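Local coordinates for beta-lactamase/D-alanine Carboxypeptidase (Yersinia pestis, PDB 3RJU), which probably acts as a serine hydrolase on beta-lactams or on the D-alanine ends of peptidoglycan peptides, at residues Val29-Asn33 / Asn34-Asn38; Ile58-Ala61 / Ser62-Lys65; Ser69-Met72 / Val73-Asp77; Asn343-Val346 / Ala347-Lys351. All coordinates share one frame; numbering follows the deposited sequence.

Contact 1 of 4, residues Val29-Asn33 / Asn34-Asn38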
ATOM      1  N   VAL A  29       1.344  -9.188  12.163  1.00  8.40           N
ATOM      2  CA  VAL A  29       0.387  -8.527  13.028  1.00 10.15           C
ATOM      3  C   VAL A  29      -0.987  -9.031  12.644  1.00  9.36           C
ATOM      4  O   VAL A  29      -1.409  -8.886  11.486  1.00 10.02           O
ATOM      5  CB  VAL A  29       0.400  -6.989  12.836  1.00 10.24           C
ATOM      6  CG1 VAL A  29      -0.682  -6.325  13.702  1.00  9.92           C
ATOM      7  CG2 VAL A  29       1.785  -6.425  13.161  1.00 13.47           C
ATOM      8  N   VAL A  30      -1.691  -9.610  13.617  1.00 10.12           N
ATOM      9  CA  VAL A  30      -3.018 -10.152  13.376  1.00  9.25           C
ATOM     10  C   VAL A  30      -4.012  -9.452  14.289  1.00  9.77           C
ATOM     11  O   VAL A  30      -3.815  -9.406  15.510  1.00 10.71           O
ATOM     12  CB  VAL A  30      -3.059 -11.685  13.648  1.00  7.90           C
ATOM     13  CG1 VAL A  30      -4.462 -12.249  13.413  1.00 10.27           C
ATOM     14  CG2 VAL A  30      -2.039 -12.416  12.775  1.00  9.18           C
ATOM     15  N   ILE A  31      -5.087  -8.924  13.706  1.00  8.79           N
ATOM     16  CA  ILE A  31      -6.172  -8.354  14.488  1.00 10.48           C
ATOM     17  C   ILE A  31      -7.401  -9.185  14.213  1.00 10.83           C
ATOM     18  O   ILE A  31      -7.765  -9.376  13.065  1.00 11.24           O
ATOM     19  CB  ILE A  31      -6.468  -6.886  14.115  1.00  9.83           C
ATOM     20  CG1 ILE A  31      -5.267  -6.002  14.439  1.00 11.09           C
ATOM     21  CG2 ILE A  31      -7.718  -6.391  14.875  1.00 10.84           C
ATOM     22  CD1 ILE A  31      -5.351  -4.560  13.923  1.00 11.34           C
ATOM     23  N   ASP A  32      -8.039  -9.682  15.268  1.00 10.94           N
ATOM     24  CA  ASP A  32      -9.235 -10.496  15.115  1.00 11.28           C
ATOM     25  C   ASP A  32     -10.194 -10.062  16.211  1.00 12.29           C
ATOM     26  O   ASP A  32     -10.087 -10.498  17.356  1.00 12.68           O
ATOM     27  CB  ASP A  32      -8.875 -11.978  15.228  1.00 13.78           C
ATOM     28  CG  ASP A  32     -10.064 -12.899  14.978  1.00 17.56           C
ATOM     29  OD1 ASP A  32     -11.224 -12.504  15.244  1.00 19.16           O
ATOM     30  OD2 ASP A  32      -9.826 -14.043  14.537  1.00 20.64           O
ATOM     31  N   ASN A  33     -11.125  -9.179  15.858  0.53 11.46           N
ATOM     32  CA  ASN A  33     -12.030  -8.567  16.835  0.53 13.25           C
ATOM     33  C   ASN A  33     -11.236  -7.974  18.002  0.53 12.90           C
ATOM     34  O   ASN A  33     -10.474  -7.028  17.810  0.53 12.70           O
ATOM     35  CB  ASN A  33     -13.083  -9.572  17.309  0.53 15.48           C
ATOM     36  CG  ASN A  33     -14.251  -8.908  18.041  0.53 17.62           C
ATOM     37  OD1 ASN A  33     -14.459  -7.692  17.959  0.53 18.30           O
ATOM     38  ND2 ASN A  33     -15.023  -9.718  18.759  0.53 19.66           N
ATOM     39  N   ASN A  34     -11.391  -8.522  19.205  1.00 12.57           N
ATOM     40  CA  ASN A  34     -10.670  -7.959  20.349  1.00 13.78           C
ATOM     41  C   ASN A  34      -9.250  -8.482  20.539  1.00 13.97           C
ATOM     42  O   ASN A  34      -8.542  -8.041  21.448  1.00 16.17           O
ATOM     43  CB  ASN A  34     -11.465  -8.155  21.633  1.00 16.45           C
ATOM     44  CG  ASN A  34     -12.790  -7.467  21.576  1.00 20.61           C
ATOM     45  OD1 ASN A  34     -12.861  -6.265  21.344  1.00 23.24           O
ATOM     46  ND2 ASN A  34     -13.857  -8.231  21.747  1.00 24.88           N
ATOM     47  N   GLN A  35      -8.841  -9.417  19.687  1.00 12.01           N
ATOM     48  CA  GLN A  35      -7.544 -10.071  19.830  1.00 13.92           C
ATOM     49  C   GLN A  35      -6.522  -9.400  18.941  1.00 12.99           C
ATOM     50  O   GLN A  35      -6.788  -9.131  17.768  1.00 14.32           O
ATOM     51  CB  GLN A  35      -7.625 -11.549  19.433  1.00 15.78           C
ATOM     52  CG  GLN A  35      -8.649 -12.347  20.192  1.00 18.55           C
ATOM     53  CD  GLN A  35      -8.589 -12.083  21.671  1.00 22.08           C
ATOM     54  OE1 GLN A  35      -7.581 -12.351  22.321  1.00 23.76           O
ATOM     55  NE2 GLN A  35      -9.668 -11.524  22.214  1.00 23.54           N
ATOM     56  N   VAL A  36      -5.354  -9.118  19.506  1.00 13.46           N
ATOM     57  CA  VAL A  36      -4.204  -8.718  18.710  1.00 12.86           C
ATOM     58  C   VAL A  36      -3.084  -9.718  18.975  1.00 12.63           C
ATOM     59  O   VAL A  36      -2.680  -9.921  20.124  1.00 14.78           O
ATOM     60  CB  VAL A  36      -3.736  -7.293  19.055  1.00 14.31           C
ATOM     61  CG1 VAL A  36      -2.427  -6.957  18.304  1.00 15.47           C
ATOM     62  CG2 VAL A  36      -4.839  -6.281  18.734  1.00 15.19           C
ATOM     63  N   VAL A  37      -2.585 -10.341  17.912  1.00 11.90           N
ATOM     64  CA  VAL A  37      -1.526 -11.339  18.034  1.00 11.60           C
ATOM     65  C   VAL A  37      -0.361 -10.870  17.179  1.00 10.85           C
ATOM     66  O   VAL A  37      -0.512 -10.610  15.984  1.00 13.01           O
ATOM     67  CB  VAL A  37      -1.983 -12.745  17.579  1.00 12.59           C
ATOM     68  CG1 VAL A  37      -0.848 -13.768  17.749  1.00 13.13           C
ATOM     69  CG2 VAL A  37      -3.213 -13.194  18.371  1.00 13.83           C
ATOM     70  N   ASN A  38       0.795 -10.709  17.816  1.00 11.86           N
ATOM     71  CA  ASN A  38       2.019 -10.311  17.139  1.00 11.74           C
ATOM     72  C   ASN A  38       3.030 -11.441  17.166  1.00 11.89           C
ATOM     73  O   ASN A  38       3.188 -12.092  18.200  1.00 13.33           O
ATOM     74  CB  ASN A  38       2.630  -9.088  17.821  1.00 13.30           C
ATOM     75  CG  ASN A  38       1.841  -7.833  17.569  1.00 17.32           C
ATOM     76  OD1 ASN A  38       1.787  -7.347  16.442  1.00 19.86           O
ATOM     77  ND2 ASN A  38       1.236  -7.288  18.614  1.00 20.74           N
TER
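V30 and V37 face each other as an antiparallel hydrogen-bonded pair, each backbone supplying one donor and one acceptor. V30 N gives to V37 O at 2.8 Å, and V37 N answers to V30 O at 2.9 Å. Two residues on, D32 and Q35 repeat the exchange. D32 N reaches Q35 O at 2.8 Å in a nearly straight bond (171°), whereas the return bond from Q35 N to D32 O, 2.9 Å long, has its donor well above the carbonyl plane, because the chain is already curling through the type II' turn that runs from D32 to Q35. The positive phi of N33 (51°) suits the first corner of such a turn. Between the bonded pairs, V36 CA lies 3.3 Å from V30 O, a CA-H...O contact that gives this carbonyl a second, softer partner. The outward backbone groups of V29 and I31 pair with F324 and G322 of strand 321-328. N38, with CG beside its own backbone N (chi1 -72°), lays OD1 3.4 Å from V29 CG2. On the two faces of this beta hairpin, V30 and V37 meet helix 6-20, and V29 and V36 meet helix 233-241. The backbone pairs V30-V37 and D32-Q35 are thus satisfied within the hairpin, while two side chains find polar partners outside it: D32 OD2 bonds S1 OG, of a residue probably left over from the expression construct, and N34 OD1 takes D247 N.

Contact 2 of 4, residues Ile58-Ala61 / Ser62-Lys65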
ATOM      1  N   ILE A  58      10.453  -0.391   8.907  1.00 10.09           N
ATOM      2  CA  ILE A  58      10.253  -1.189   7.706  1.00  9.64           C
ATOM      3  C   ILE A  58       9.903  -0.260   6.546  1.00  8.51           C
ATOM      4  O   ILE A  58       9.418   0.859   6.768  1.00 10.34           O
ATOM      5  CB  ILE A  58       9.114  -2.209   7.896  1.00  8.97           C
ATOM      6  CG1 ILE A  58       7.772  -1.510   8.155  1.00  9.06           C
ATOM      7  CG2 ILE A  58       9.434  -3.160   9.052  1.00 10.59           C
ATOM      8  CD1 ILE A  58       6.601  -2.481   8.381  1.00  9.40           C
ATOM      9  N   ARG A  59      10.154  -0.714   5.321  1.00  9.21           N
ATOM     10  CA  ARG A  59       9.556  -0.076   4.149  1.00  9.20           C
ATOM     11  C   ARG A  59       8.238  -0.778   3.855  1.00  9.05           C
ATOM     12  O   ARG A  59       8.217  -2.005   3.638  1.00 10.62           O
ATOM     13  CB  ARG A  59      10.467  -0.189   2.924  1.00  8.56           C
ATOM     14  CG  ARG A  59      11.854   0.434   3.121  1.00 10.53           C
ATOM     15  CD  ARG A  59      12.610   0.463   1.802  1.00 11.26           C
ATOM     16  NE  ARG A  59      14.017   0.848   1.933  1.00 11.06           N
ATOM     17  CZ  ARG A  59      14.488   2.081   1.741  1.00 12.88           C
ATOM     18  NH1 ARG A  59      13.674   3.087   1.418  1.00 13.48           N
ATOM     19  NH2 ARG A  59      15.789   2.305   1.856  1.00 13.99           N
ATOM     20  N   ILE A  60       7.128  -0.038   3.856  1.00  7.43           N
ATOM     21  CA  ILE A  60       5.861  -0.698   3.540  1.00  8.09           C
ATOM     22  C   ILE A  60       5.612  -0.796   2.036  1.00  9.20           C
ATOM     23  O   ILE A  60       4.654  -1.437   1.598  1.00  9.66           O
ATOM     24  CB  ILE A  60       4.639  -0.064   4.273  1.00  9.45           C
ATOM     25  CG1 ILE A  60       4.304   1.328   3.711  1.00  9.52           C
ATOM     26  CG2 ILE A  60       4.893   0.003   5.789  1.00 10.73           C
ATOM     27  CD1 ILE A  60       3.021   1.923   4.335  1.00 12.15           C
ATOM     28  N   ALA A  61       6.487  -0.176   1.248  1.00  9.20           N
ATOM     29  CA  ALA A  61       6.368  -0.220  -0.203  1.00  9.33           C
ATOM     30  C   ALA A  61       4.946   0.175  -0.599  1.00  8.18           C
ATOM     31  O   ALA A  61       4.420   1.143  -0.065  1.00  8.98           O
ATOM     32  CB  ALA A  61       6.768  -1.609  -0.762  1.00  9.58           C
ATOM     33  N   SER A  62       4.305  -0.574  -1.495  1.00  8.31           N
ATOM     34  CA  SER A  62       3.030  -0.118  -2.076  1.00  9.08           C
ATOM     35  C   SER A  62       1.809  -0.142  -1.146  1.00  8.00           C
ATOM     36  O   SER A  62       0.707   0.251  -1.548  1.00  8.89           O
ATOM     37  CB  SER A  62       2.733  -0.850  -3.389  1.00  9.71           C
ATOM     38  OG  SER A  62       3.727  -0.538  -4.354  1.00 10.26           O
ATOM     39  N   ILE A  63       1.970  -0.589   0.096  1.00  7.89           N
ATOM     40  CA  ILE A  63       0.902  -0.352   1.072  1.00  7.26           C
ATOM     41  C   ILE A  63       0.678   1.171   1.140  1.00  7.90           C
ATOM     42  O   ILE A  63      -0.421   1.648   1.463  1.00  8.51           O
ATOM     43  CB  ILE A  63       1.256  -0.932   2.485  1.00  8.17           C
ATOM     44  CG1 ILE A  63       1.501  -2.447   2.413  1.00 10.30           C
ATOM     45  CG2 ILE A  63       0.165  -0.641   3.476  1.00  9.28           C
ATOM     46  CD1 ILE A  63       0.347  -3.250   1.878  1.00 11.38           C
ATOM     47  N   THR A  64       1.724   1.922   0.788  1.00  7.80           N
ATOM     48  CA  THR A  64       1.666   3.385   0.680  1.00  8.34           C
ATOM     49  C   THR A  64       0.453   3.834  -0.136  1.00  7.47           C
ATOM     50  O   THR A  64      -0.198   4.819   0.212  1.00  7.57           O
ATOM     51  CB  THR A  64       2.939   3.943  -0.008  1.00  8.66           C
ATOM     52  OG1 THR A  64       4.075   3.716   0.834  1.00  9.30           O
ATOM     53  CG2 THR A  64       2.811   5.462  -0.270  1.00  7.96           C
ATOM     54  N   LYS A  65       0.140   3.111  -1.211  1.00  7.01           N
ATOM     55  CA  LYS A  65      -0.974   3.506  -2.087  1.00  8.59           C
ATOM     56  C   LYS A  65      -2.309   3.550  -1.352  1.00  8.86           C
ATOM     57  O   LYS A  65      -3.163   4.381  -1.671  1.00  9.95           O
ATOM     58  CB  LYS A  65      -1.079   2.546  -3.266  1.00  8.36           C
ATOM     59  CG  LYS A  65       0.110   2.619  -4.215  1.00  7.42           C
ATOM     60  CD  LYS A  65      -0.092   1.733  -5.430  1.00  7.02           C
ATOM     61  CE  LYS A  65       1.008   1.915  -6.478  1.00  6.83           C
ATOM     62  NZ  LYS A  65       2.355   1.478  -5.975  1.00  8.42           N
TER
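I60 lays its side chain across that of I63 at about a right angle, with I60 CD1 3.8 Å from I63 CB. Its CG1 sits between the backbone N and the carbonyl carbon (chi1 70°), a crowded position that also carries the chain past the hydroxyl of T64, I60 CG1 lying 3.7 Å from T64 OG1. That hydroxyl donates to A61 O at 2.7 Å, only 16° off the carbonyl plane, and accepts from I229 N, so both of its roles are used. I63 N bonds I60 O at 3.2 Å from well above the carbonyl plane, and T311 OG1 is a second partner of the same oxygen. The bonds from I63 N and T64 OG1 bring the chain round toward helix 64-77. S62 and K65 fit the SxxK pattern of serine beta-lactamases and penicillin-binding proteins, in which the serine is the nucleophile; K65 NZ gives to S62 OG at 2.9 Å, and Y159 OH, N161 OD1 and S226 O surround the same nitrogen. A bound citrate reaches S62 OG, consistent with a substrate pocket. The turn joins strand 58-59 to helix 64-77, with I60 and I63 against M236 of helix 233-241, and K302 of strand 299-306 beside S62 and K65.

Contact 3 of 4, residues Ser69-Met72 / Val73-Asp77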
ATOM      1  N   SER A  69      -4.776   6.827  -1.310  1.00  8.23           N
ATOM      2  CA  SER A  69      -6.229   6.793  -1.530  1.00  7.46           C
ATOM      3  C   SER A  69      -7.023   7.230  -0.302  1.00  8.80           C
ATOM      4  O   SER A  69      -8.066   7.887  -0.428  1.00 10.40           O
ATOM      5  CB  SER A  69      -6.673   5.417  -2.037  1.00  8.47           C
ATOM      6  OG  SER A  69      -6.367   5.324  -3.425  1.00 10.21           O
ATOM      7  N   GLU A  70      -6.529   6.889   0.890  1.00  8.81           N
ATOM      8  CA  GLU A  70      -7.164   7.354   2.124  1.00  9.02           C
ATOM      9  C   GLU A  70      -7.223   8.883   2.166  1.00  9.45           C
ATOM     10  O   GLU A  70      -8.265   9.478   2.454  1.00  9.75           O
ATOM     11  CB  GLU A  70      -6.406   6.854   3.368  1.00  9.77           C
ATOM     12  CG  GLU A  70      -6.952   7.491   4.666  1.00 10.52           C
ATOM     13  CD  GLU A  70      -6.413   6.907   5.948  1.00 14.87           C
ATOM     14  OE1 GLU A  70      -5.448   6.171   5.886  1.00 14.28           O
ATOM     15  OE2 GLU A  70      -6.952   7.233   7.041  1.00 17.78           O
ATOM     16  N   ILE A  71      -6.092   9.516   1.886  1.00  8.76           N
ATOM     17  CA  ILE A  71      -6.026  10.970   1.841  1.00  9.32           C
ATOM     18  C   ILE A  71      -6.960  11.546   0.781  1.00  9.98           C
ATOM     19  O   ILE A  71      -7.664  12.529   1.045  1.00 10.63           O
ATOM     20  CB  ILE A  71      -4.571  11.455   1.673  1.00  9.47           C
ATOM     21  CG1 ILE A  71      -3.787  11.111   2.946  1.00 11.01           C
ATOM     22  CG2 ILE A  71      -4.507  12.970   1.380  1.00  9.36           C
ATOM     23  CD1 ILE A  71      -2.293  11.304   2.822  1.00 12.18           C
HETATM   24  N   MSE A  72      -6.989  10.944  -0.405  1.00  9.06           N
HETATM   25  CA  MSE A  72      -7.919  11.394  -1.437  1.00  8.78           C
HETATM   26  C   MSE A  72      -9.369  11.322  -0.935  1.00  9.15           C
HETATM   27  O   MSE A  72     -10.141  12.266  -1.086  1.00 10.41           O
HETATM   28  CB  MSE A  72      -7.768  10.569  -2.711  1.00  8.88           C
HETATM   29  CG  MSE A  72      -8.705  11.015  -3.831  1.00  9.89           C
HETATM   30 SE   MSE A  72      -8.634   9.801  -5.355  0.76 12.31          SE
HETATM   31  CE  MSE A  72      -9.282   8.192  -4.454  1.00 10.77           C
ATOM     32  N   VAL A  73      -9.736  10.201  -0.322  1.00  9.02           N
ATOM     33  CA  VAL A  73     -11.101  10.027   0.173  1.00  8.96           C
ATOM     34  C   VAL A  73     -11.421  11.050   1.275  1.00 10.69           C
ATOM     35  O   VAL A  73     -12.511  11.644   1.298  1.00 11.93           O
ATOM     36  CB  VAL A  73     -11.316   8.572   0.649  1.00 10.12           C
ATOM     37  CG1 VAL A  73     -12.566   8.432   1.501  1.00  9.96           C
ATOM     38  CG2 VAL A  73     -11.357   7.638  -0.556  1.00  8.99           C
ATOM     39  N   LYS A  74     -10.476  11.279   2.183  1.00 11.32           N
ATOM     40  CA  LYS A  74     -10.703  12.265   3.226  1.00 11.17           C
ATOM     41  C   LYS A  74     -10.833  13.679   2.664  1.00 10.88           C
ATOM     42  O   LYS A  74     -11.753  14.424   3.048  1.00 12.29           O
ATOM     43  CB  LYS A  74      -9.629  12.174   4.305  1.00 12.52           C
ATOM     44  CG  LYS A  74      -9.788  10.904   5.130  1.00 12.59           C
ATOM     45  CD  LYS A  74      -8.689  10.734   6.125  1.00 13.91           C
ATOM     46  CE  LYS A  74      -9.121   9.758   7.210  1.00 16.11           C
ATOM     47  NZ  LYS A  74      -8.001   9.541   8.147  1.00 17.98           N
ATOM     48  N   LEU A  75      -9.970  14.037   1.713  1.00 11.49           N
ATOM     49  CA  LEU A  75     -10.077  15.359   1.085  1.00 11.07           C
ATOM     50  C   LEU A  75     -11.376  15.512   0.284  1.00 10.19           C
ATOM     51  O   LEU A  75     -11.935  16.609   0.198  1.00 12.43           O
ATOM     52  CB  LEU A  75      -8.860  15.649   0.191  1.00 11.22           C
ATOM     53  CG  LEU A  75      -7.542  15.889   0.932  1.00 11.13           C
ATOM     54  CD1 LEU A  75      -6.416  16.096  -0.088  1.00 12.96           C
ATOM     55  CD2 LEU A  75      -7.633  17.073   1.873  1.00 12.00           C
ATOM     56  N   ALA A  76     -11.857  14.419  -0.301  1.00  9.81           N
ATOM     57  CA  ALA A  76     -13.133  14.461  -1.013  1.00 10.48           C
ATOM     58  C   ALA A  76     -14.272  14.707  -0.035  1.00 11.44           C
ATOM     59  O   ALA A  76     -15.178  15.495  -0.309  1.00 13.95           O
ATOM     60  CB  ALA A  76     -13.367  13.163  -1.794  1.00  9.89           C
ATOM     61  N   ASP A  77     -14.237  14.047   1.118  1.00 12.35           N
ATOM     62  CA  ASP A  77     -15.265  14.304   2.125  1.00 14.83           C
ATOM     63  C   ASP A  77     -15.230  15.757   2.607  1.00 15.75           C
ATOM     64  O   ASP A  77     -16.282  16.341   2.919  1.00 17.93           O
ATOM     65  CB  ASP A  77     -15.113  13.348   3.306  1.00 18.84           C
ATOM     66  CG  ASP A  77     -16.231  13.501   4.313  1.00 27.61           C
ATOM     67  OD1 ASP A  77     -17.394  13.175   3.970  1.00 30.27           O
ATOM     68  OD2 ASP A  77     -15.949  13.956   5.441  1.00 31.03           O
TER
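V73 N bonds S69 O at 2.9 Å, and the side chain of V73 follows the same route: with CG1 anti to the backbone N (chi1 165°), CG2 falls beside that N and 3.3 Å from S69 O. V73 also packs on L285, R257 and E258, while the hydroxyl of S69 is engaged by Y164 OH. K74 comes next. Its N-H reaches E70 O at 2.9 Å, and its extended chain runs alongside the extended chain of E70, pointing the same way, until K74 NZ forms a salt bridge with E70 OE2 at 2.8 Å. The lysine arrives on the anti side of that oxygen, 27° out of the carboxylate plane. K252 also holds OE2 and W239 NE1 binds OE1; with three polar partners the buried acid probably stays ionised. K186 O takes a further bond from K74 NZ. The S69-V73 and E70-K74 pairs follow the i to i+4 spacing of an alpha helix, here the later part of helix 64-77, at whose start the probable SxxK pattern lies. L75 N bonds I71 O at 2.8 Å, and the two side chains lie side by side, I71 CG2 3.9 Å from L75 CD1, with L171 of helix 162-175 against both. A76 N gives a more bent bond to O of the selenomethionine M72, 2.9 Å long with 150° at the hydrogen. D77 N closes the series on V73 O, and its carboxylate forms a salt bridge with R253.

Contact 4 of 4, residues Asn343-Val346 / Ala347-Lys351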
ATOM      1  N   ASN A 343      -3.165 -15.695   3.371  1.00  9.45           N
ATOM      2  CA  ASN A 343      -4.540 -15.938   2.953  1.00  9.62           C
ATOM      3  C   ASN A 343      -5.108 -17.189   3.612  1.00 10.38           C
ATOM      4  O   ASN A 343      -6.265 -17.216   4.031  1.00 10.13           O
ATOM      5  CB  ASN A 343      -4.652 -16.020   1.426  1.00 10.08           C
ATOM      6  CG  ASN A 343      -4.382 -14.684   0.754  1.00  9.48           C
ATOM      7  OD1 ASN A 343      -4.636 -13.617   1.350  1.00 11.88           O
ATOM      8  ND2 ASN A 343      -3.856 -14.726  -0.486  1.00  9.31           N
ATOM      9  N   GLN A 344      -4.278 -18.221   3.723  1.00  9.61           N
ATOM     10  CA  GLN A 344      -4.713 -19.432   4.401  1.00 11.09           C
ATOM     11  C   GLN A 344      -4.927 -19.213   5.895  1.00 10.23           C
ATOM     12  O   GLN A 344      -5.852 -19.780   6.479  1.00 10.86           O
ATOM     13  CB  GLN A 344      -3.729 -20.565   4.141  1.00 12.88           C
ATOM     14  CG  GLN A 344      -3.756 -20.989   2.697  1.00 15.03           C
ATOM     15  CD  GLN A 344      -2.661 -21.961   2.348  1.00 18.56           C
ATOM     16  OE1 GLN A 344      -2.097 -22.623   3.225  1.00 20.92           O
ATOM     17  NE2 GLN A 344      -2.351 -22.063   1.060  1.00 18.94           N
ATOM     18  N   LEU A 345      -4.069 -18.403   6.513  1.00 10.02           N
ATOM     19  CA  LEU A 345      -4.281 -18.006   7.903  1.00 10.21           C
ATOM     20  C   LEU A 345      -5.636 -17.296   8.051  1.00 10.07           C
ATOM     21  O   LEU A 345      -6.421 -17.606   8.948  1.00 10.55           O
ATOM     22  CB  LEU A 345      -3.148 -17.098   8.386  1.00 10.11           C
ATOM     23  CG  LEU A 345      -3.328 -16.411   9.754  1.00  9.09           C
ATOM     24  CD1 LEU A 345      -3.586 -17.412  10.892  1.00 10.09           C
ATOM     25  CD2 LEU A 345      -2.107 -15.559  10.058  1.00 10.01           C
ATOM     26  N   VAL A 346      -5.900 -16.340   7.164  1.00 10.96           N
ATOM     27  CA  VAL A 346      -7.159 -15.597   7.212  1.00 10.06           C
ATOM     28  C   VAL A 346      -8.341 -16.573   7.069  1.00 10.51           C
ATOM     29  O   VAL A 346      -9.355 -16.453   7.766  1.00 10.86           O
ATOM     30  CB  VAL A 346      -7.206 -14.494   6.127  1.00  9.49           C
ATOM     31  CG1 VAL A 346      -8.610 -13.936   5.978  1.00  9.66           C
ATOM     32  CG2 VAL A 346      -6.232 -13.371   6.480  1.00  9.28           C
ATOM     33  N   ALA A 347      -8.184 -17.563   6.200  1.00 10.56           N
ATOM     34  CA  ALA A 347      -9.246 -18.548   5.977  1.00 10.44           C
ATOM     35  C   ALA A 347      -9.533 -19.345   7.256  1.00 11.71           C
ATOM     36  O   ALA A 347     -10.693 -19.655   7.560  1.00 12.29           O
ATOM     37  CB  ALA A 347      -8.882 -19.494   4.835  1.00 12.21           C
ATOM     38  N   GLU A 348      -8.484 -19.674   8.010  1.00 10.99           N
ATOM     39  CA  GLU A 348      -8.698 -20.375   9.272  1.00 10.33           C
ATOM     40  C   GLU A 348      -9.332 -19.443  10.318  1.00 11.55           C
ATOM     41  O   GLU A 348     -10.210 -19.856  11.077  1.00 12.52           O
ATOM     42  CB  GLU A 348      -7.395 -20.991   9.790  1.00 11.25           C
ATOM     43  CG  GLU A 348      -7.590 -21.888  11.045  1.00 13.83           C
ATOM     44  CD  GLU A 348      -8.467 -23.117  10.795  1.00 17.52           C
ATOM     45  OE1 GLU A 348      -8.495 -23.611   9.647  1.00 18.33           O
ATOM     46  OE2 GLU A 348      -9.122 -23.594  11.759  1.00 18.97           O
ATOM     47  N   LEU A 349      -8.899 -18.181  10.344  1.00 10.69           N
ATOM     48  CA  LEU A 349      -9.425 -17.233  11.314  1.00 11.06           C
ATOM     49  C   LEU A 349     -10.915 -16.948  11.124  1.00 11.48           C
ATOM     50  O   LEU A 349     -11.619 -16.699  12.103  1.00 13.26           O
ATOM     51  CB  LEU A 349      -8.619 -15.932  11.331  1.00 11.11           C
ATOM     52  CG  LEU A 349      -7.185 -16.000  11.849  1.00  9.87           C
ATOM     53  CD1 LEU A 349      -6.445 -14.714  11.496  1.00  9.59           C
ATOM     54  CD2 LEU A 349      -7.115 -16.267  13.365  1.00 11.46           C
ATOM     55  N   VAL A 350     -11.407 -16.985   9.888  1.00 10.82           N
ATOM     56  CA  VAL A 350     -12.822 -16.654   9.689  1.00 12.47           C
ATOM     57  C   VAL A 350     -13.799 -17.769  10.076  1.00 13.04           C
ATOM     58  O   VAL A 350     -15.000 -17.522  10.163  1.00 15.38           O
ATOM     59  CB  VAL A 350     -13.142 -16.183   8.234  1.00 13.90           C
ATOM     60  CG1 VAL A 350     -12.367 -14.898   7.878  1.00 14.18           C
ATOM     61  CG2 VAL A 350     -12.906 -17.303   7.238  1.00 15.77           C
ATOM     62  N   LYS A 351     -13.302 -18.982  10.303  1.00 14.64           N
ATOM     63  CA  LYS A 351     -14.171 -20.130  10.618  1.00 16.52           C
ATOM     64  C   LYS A 351     -14.902 -19.965  11.940  1.00 17.69           C
ATOM     65  O   LYS A 351     -14.343 -19.368  12.856  1.00 17.36           O
ATOM     66  CB  LYS A 351     -13.350 -21.433  10.650  1.00 15.93           C
ATOM     67  CG  LYS A 351     -12.787 -21.833   9.299  1.00 15.08           C
ATOM     68  CD  LYS A 351     -11.968 -23.101   9.413  1.00 15.47           C
ATOM     69  CE  LYS A 351     -11.448 -23.530   8.047  1.00 16.97           C
ATOM     70  NZ  LYS A 351     -10.509 -24.701   8.111  1.00 19.02           N
TER
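L345 and L349, one helical turn apart, cross obliquely, with L345 CG 4.0 Å from L349 CD1. L345 CG is anti to the backbone N (chi1 171°), and L345 CD1 too lies 4.0 Å from L349 CD1. V346 and V350 make a looser pair of the same spacing, V346 CG1 and V350 CG1 being 4.3 Å apart; V350 CG1 also comes within 3.4 Å of V346 O. Hydrogen bonds form the second group. A347 N gives to N343 O at 2.9 Å and E348 N to Q344 O at 3.0 Å; L349 N then bonds L345 O and V350 N bonds V346 O. The last of these is the most bent, 143° at the hydrogen, and K351 N makes a weak bond to E348 O near the C-terminus. Among the side chains, N343 OD1 is hydrogen-bonded to Y312 OH. Charge supplies the third kind. E348 bends at chi2 so that its OE1 accepts K351 NZ at 2.8 Å, on the syn side and 28° out of the carboxylate plane, a salt bridge at the exposed C-terminal end. Helix 336-349 thus lies on the large antiparallel sheet, V346 and V350 resting on V316 of strand 309-316 and on V323 and I321 of strand 321-328, while L345, E348 and L349 meet Y13 and I9 of the neighbouring helix 6-20.

Overall arrangement
The four contacts illustrate how local chemistry follows place in a serine beta-lactamase fold. Contact 2 is wholly buried, its centre about 5 Å from the centre of the chain, with hydroxyls and a lysine gathered around a pocket. Contact 3, mostly buried, continues the same helix 64-77 away from that pocket and trades hydroxyls for a salt bridge on a buried glutamate and isoleucine-leucine packing. The centres of contacts 1 and 4 lie about 20 and 21 Å from that of the chain. Contact 1 is partly buried; contact 4 is peripheral but largely buried, with Q344 and K351 exposed. They touch: V30 and D32 pack on L349. Both rest on four backbone bonds; contact 4 adds leucine and valine packing and a C-terminal salt bridge.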